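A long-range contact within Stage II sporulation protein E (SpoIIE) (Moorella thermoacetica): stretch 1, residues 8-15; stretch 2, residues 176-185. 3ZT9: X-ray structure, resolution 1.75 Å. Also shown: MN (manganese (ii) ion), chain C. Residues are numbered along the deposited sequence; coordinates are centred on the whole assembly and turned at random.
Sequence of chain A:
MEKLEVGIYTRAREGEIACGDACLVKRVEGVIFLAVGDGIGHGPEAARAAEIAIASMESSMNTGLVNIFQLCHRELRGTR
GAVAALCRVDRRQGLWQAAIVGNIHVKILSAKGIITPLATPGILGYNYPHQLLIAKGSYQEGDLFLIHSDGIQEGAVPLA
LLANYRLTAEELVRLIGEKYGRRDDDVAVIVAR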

# COMPACT_ATOMS: atom_id res chain seq x y z
N ILE A 8 2.82 2.54 -10.16
CA ILE A 8 3.67 2.10 -9.05
C ILE A 8 5.04 2.76 -9.18
O ILE A 8 5.62 2.78 -10.26
N TYR A 9 5.62 3.19 -8.05
CA TYR A 9 7.00 3.67 -8.03
C TYR A 9 7.68 3.18 -6.78
O TYR A 9 7.09 3.24 -5.69
N THR A 10 8.91 2.70 -6.90
CA THR A 10 9.70 2.41 -5.68
C THR A 10 11.13 2.91 -5.92
O THR A 10 11.58 3.05 -7.08
N ARG A 11 11.82 3.21 -4.82
CA ARG A 11 13.20 3.67 -4.90
C ARG A 11 13.90 3.24 -3.62
O ARG A 11 13.42 3.51 -2.51
N ALA A 12 15.04 2.59 -3.76
CA ALA A 12 15.81 2.20 -2.58
C ALA A 12 16.38 3.42 -1.87
O ALA A 12 16.77 4.40 -2.50
N ARG A 13 16.50 3.32 -0.54
CA ARG A 13 17.32 4.20 0.25
C ARG A 13 18.67 4.42 -0.43
O ARG A 13 19.31 3.47 -0.91
N GLU A 14 19.12 5.67 -0.45
CA GLU A 14 20.39 6.04 -1.08
C GLU A 14 21.53 5.14 -0.61
O GLU A 14 21.69 4.90 0.57
N GLY A 15 22.34 4.65 -1.54
CA GLY A 15 23.42 3.75 -1.18
C GLY A 15 23.07 2.27 -1.07
O GLY A 15 23.98 1.45 -1.02
N ILE A 176 5.69 12.02 -7.78
CA ILE A 176 5.45 12.03 -6.32
C ILE A 176 6.63 11.46 -5.57
O ILE A 176 7.10 12.06 -4.61
N GLY A 177 7.12 10.30 -6.00
CA GLY A 177 8.25 9.69 -5.31
C GLY A 177 9.49 10.58 -5.34
O GLY A 177 10.20 10.69 -4.36
N GLU A 178 9.74 11.22 -6.48
CA GLU A 178 10.91 12.07 -6.66
C GLU A 178 10.81 13.40 -5.89
O GLU A 178 11.80 13.84 -5.27
N LYS A 179 9.63 14.01 -5.88
CA LYS A 179 9.45 15.30 -5.20
C LYS A 179 9.39 15.13 -3.70
O LYS A 179 9.93 15.94 -2.97
N TYR A 180 8.70 14.08 -3.26
CA TYR A 180 8.35 13.95 -1.83
C TYR A 180 9.08 12.84 -1.10
O TYR A 180 9.06 12.78 0.13
N GLY A 181 9.74 11.96 -1.84
CA GLY A 181 10.40 10.78 -1.26
C GLY A 181 11.66 11.17 -0.49
O GLY A 181 12.47 11.94 -0.98
N ARG A 182 11.83 10.65 0.73
CA ARG A 182 13.09 10.89 1.44
C ARG A 182 14.21 10.10 0.80
O ARG A 182 13.99 8.98 0.36
N ARG A 183 15.43 10.62 0.77
CA ARG A 183 16.47 9.81 0.17
C ARG A 183 17.13 8.90 1.24
O ARG A 183 17.78 7.89 0.91
N ASP A 184 16.85 9.16 2.53
CA ASP A 184 17.40 8.32 3.58
C ASP A 184 16.50 7.12 3.97
O ASP A 184 16.78 6.40 4.93
N ASP A 185 15.48 6.85 3.18
CA ASP A 185 14.68 5.66 3.43
C ASP A 185 14.23 5.17 2.08
O ASP A 185 14.27 5.93 1.09

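Where a helix gives way to loop, backbone carbonyls need partners, and a long side chain from a neighbouring strand can serve them directly or through water. The contact between residues 8-15 and 176-185 of SpoIIE is a compact example. Along strand 8-11 the side chains alternate: Y9 and R11 point toward the second stretch, whereas T10 points away.

Y9 (chi1 t) packs at a glycine. Its CE2 lies 3.7 Å from G177 CA, and an ideal CB on G177 would fall 2.2 Å from Y9 CD2, so the ring occupies the space a side chain would need. The phenol reaches past this point to E178, with Y9 OH 3.8 Å from E178 CG. Its polar end is satisfied through water 1, which is hydrogen-bonded to Y9 OH at 2.6 Å and donates to E178 OE2 at 2.7 Å.

In R11, two t angles extend the chain and chi3 (p) turns it, bringing the guanidinium to the carbonyls that follow the helix. NH2 of R11 makes two weak hydrogen bonds, to G181 O and to R182 O, each 3.2 Å long; both acceptors lie at the edge of the guanidinium, near its plane. The other donors use water. R11 NE donates to water 2 at 2.8 Å, and that water donates in turn to D185 O at 2.9 Å. R11 NH1 donates to water 3 at 3.2 Å, which donates to E178 O (2.8 Å) and G181 O (2.9 Å). Thus G181 O receives both a direct bond and a water-mediated one. G181 also leaves little room: an ideal CB would sit 3.0 Å from R11 NH2 and 2.3 Å from G177 O.

R183 NE lies over one face of this guanidinium, 3.9 Å from R11 NH1. These like charges are close, but R183 also forms a long salt bridge from NH1 to E14 OE2, at 3.9 Å. A firmer link is the nearly straight backbone hydrogen bond from E14 N to R183 O at 2.9 Å. R13, extended through three t angles, brings NH1 to 2.9 Å from D184 O, but the angle is too poor for a hydrogen bond. The D184 carboxylate is engaged within its own stretch, receiving R182 NE at OD1 and R182 NH2 at OD2, both at 2.8 Å.

D185 (chi1 t) points away from stretch 1. Its OD2 binds manganese at 2.2 Å, while OD1 accepts from the metal-bound water 4 at 2.6 Å.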

# COMPACT_ATOMS: atom_id res chain seq x y z
CB ILE A 8 3.89 0.58 -9.10
CG1 ILE A 8 2.57 -0.14 -8.84
CG2 ILE A 8 4.94 0.16 -8.08
CD1 ILE A 8 2.71 -1.68 -8.90
CB TYR A 9 7.05 5.18 -8.02
CG TYR A 9 8.43 5.78 -7.84
CD1 TYR A 9 9.26 5.99 -8.95
CD2 TYR A 9 8.89 6.20 -6.58
CE1 TYR A 9 10.53 6.56 -8.81
CE2 TYR A 9 10.18 6.78 -6.44
CZ TYR A 9 10.97 6.97 -7.56
OH TYR A 9 12.22 7.55 -7.42
CB THR A 10 9.79 0.86 -5.35
OG1 THR A 10 10.49 0.17 -6.38
CG2 THR A 10 8.40 0.23 -5.16
CB ARG A 11 13.28 5.21 -5.03
CG ARG A 11 14.71 5.69 -5.29
CD ARG A 11 14.81 7.21 -5.36
NE ARG A 11 14.42 7.83 -4.09
CZ ARG A 11 14.01 9.09 -3.96
NH1 ARG A 11 13.93 9.89 -5.01
NH2 ARG A 11 13.68 9.55 -2.76
CB ALA A 12 16.95 1.28 -2.97
CB ARG A 13 17.55 3.59 1.66
CG ARG A 13 18.54 4.43 2.54
CD ARG A 13 18.96 3.68 3.78
NE ARG A 13 20.08 4.33 4.44
CZ ARG A 13 20.00 4.92 5.63
NH1 ARG A 13 18.86 4.93 6.30
NH2 ARG A 13 21.07 5.50 6.14
CB GLU A 14 20.68 7.48 -0.69
CG GLU A 14 21.80 8.20 -1.36
CD GLU A 14 21.87 9.60 -0.80
OE1 GLU A 14 21.37 9.81 0.33
OE2 GLU A 14 22.40 10.49 -1.48
CB ILE A 176 4.16 11.32 -5.99
CG1 ILE A 176 2.99 12.19 -6.45
CG2 ILE A 176 4.09 11.06 -4.47
CD1 ILE A 176 1.60 11.45 -6.37
CB GLU A 178 11.18 12.31 -8.17
CG GLU A 178 11.72 11.08 -8.81
CD GLU A 178 11.81 11.15 -10.31
OE1 GLU A 178 11.04 11.89 -10.91
OE2 GLU A 178 12.63 10.40 -10.85
CB LYS A 179 8.14 16.00 -5.60
CG LYS A 179 8.16 16.74 -6.90
CD LYS A 179 9.12 17.92 -6.87
CE LYS A 179 9.04 18.71 -8.18
NZ LYS A 179 10.24 19.58 -8.33
CB TYR A 180 6.83 13.77 -1.70
CG TYR A 180 6.11 14.94 -2.29
CD1 TYR A 180 6.23 16.21 -1.71
CD2 TYR A 180 5.35 14.81 -3.45
CE1 TYR A 180 5.58 17.30 -2.26
CE2 TYR A 180 4.70 15.90 -3.99
CZ TYR A 180 4.84 17.13 -3.40
OH TYR A 180 4.19 18.20 -3.94
CB ARG A 182 12.98 10.44 2.90
CG ARG A 182 11.89 11.12 3.67
CD ARG A 182 11.81 10.54 5.05
NE ARG A 182 13.05 10.79 5.77
CZ ARG A 182 13.13 10.99 7.08
NH1 ARG A 182 12.03 10.94 7.83
NH2 ARG A 182 14.30 11.23 7.65
CB ARG A 183 17.45 10.69 -0.63
CG ARG A 183 18.48 9.94 -1.45
CD ARG A 183 17.99 9.44 -2.82
NE ARG A 183 17.51 10.51 -3.70
CZ ARG A 183 18.22 11.57 -4.06
NH1 ARG A 183 19.47 11.73 -3.65
NH2 ARG A 183 17.68 12.48 -4.86
CB ASP A 184 17.78 9.17 4.82
CG ASP A 184 16.57 9.74 5.56
OD1 ASP A 184 15.45 9.64 5.06
OD2 ASP A 184 16.74 10.30 6.66
CB ASP A 185 13.46 5.96 4.33
CG ASP A 185 12.83 4.68 4.90
OD1 ASP A 185 13.50 3.62 4.85
OD2 ASP A 185 11.68 4.71 5.39
MN MN C . 10.28 3.07 5.80
O HOH W 1 13.66 8.28 -9.45
O HOH W 2 15.06 6.92 -1.54
O HOH W 3 13.57 12.70 -3.50
O HOH W 4 12.11 1.83 6.10
O HOH W 5 10.59 2.89 8.01
O HOH W 6 10.32 2.89 3.61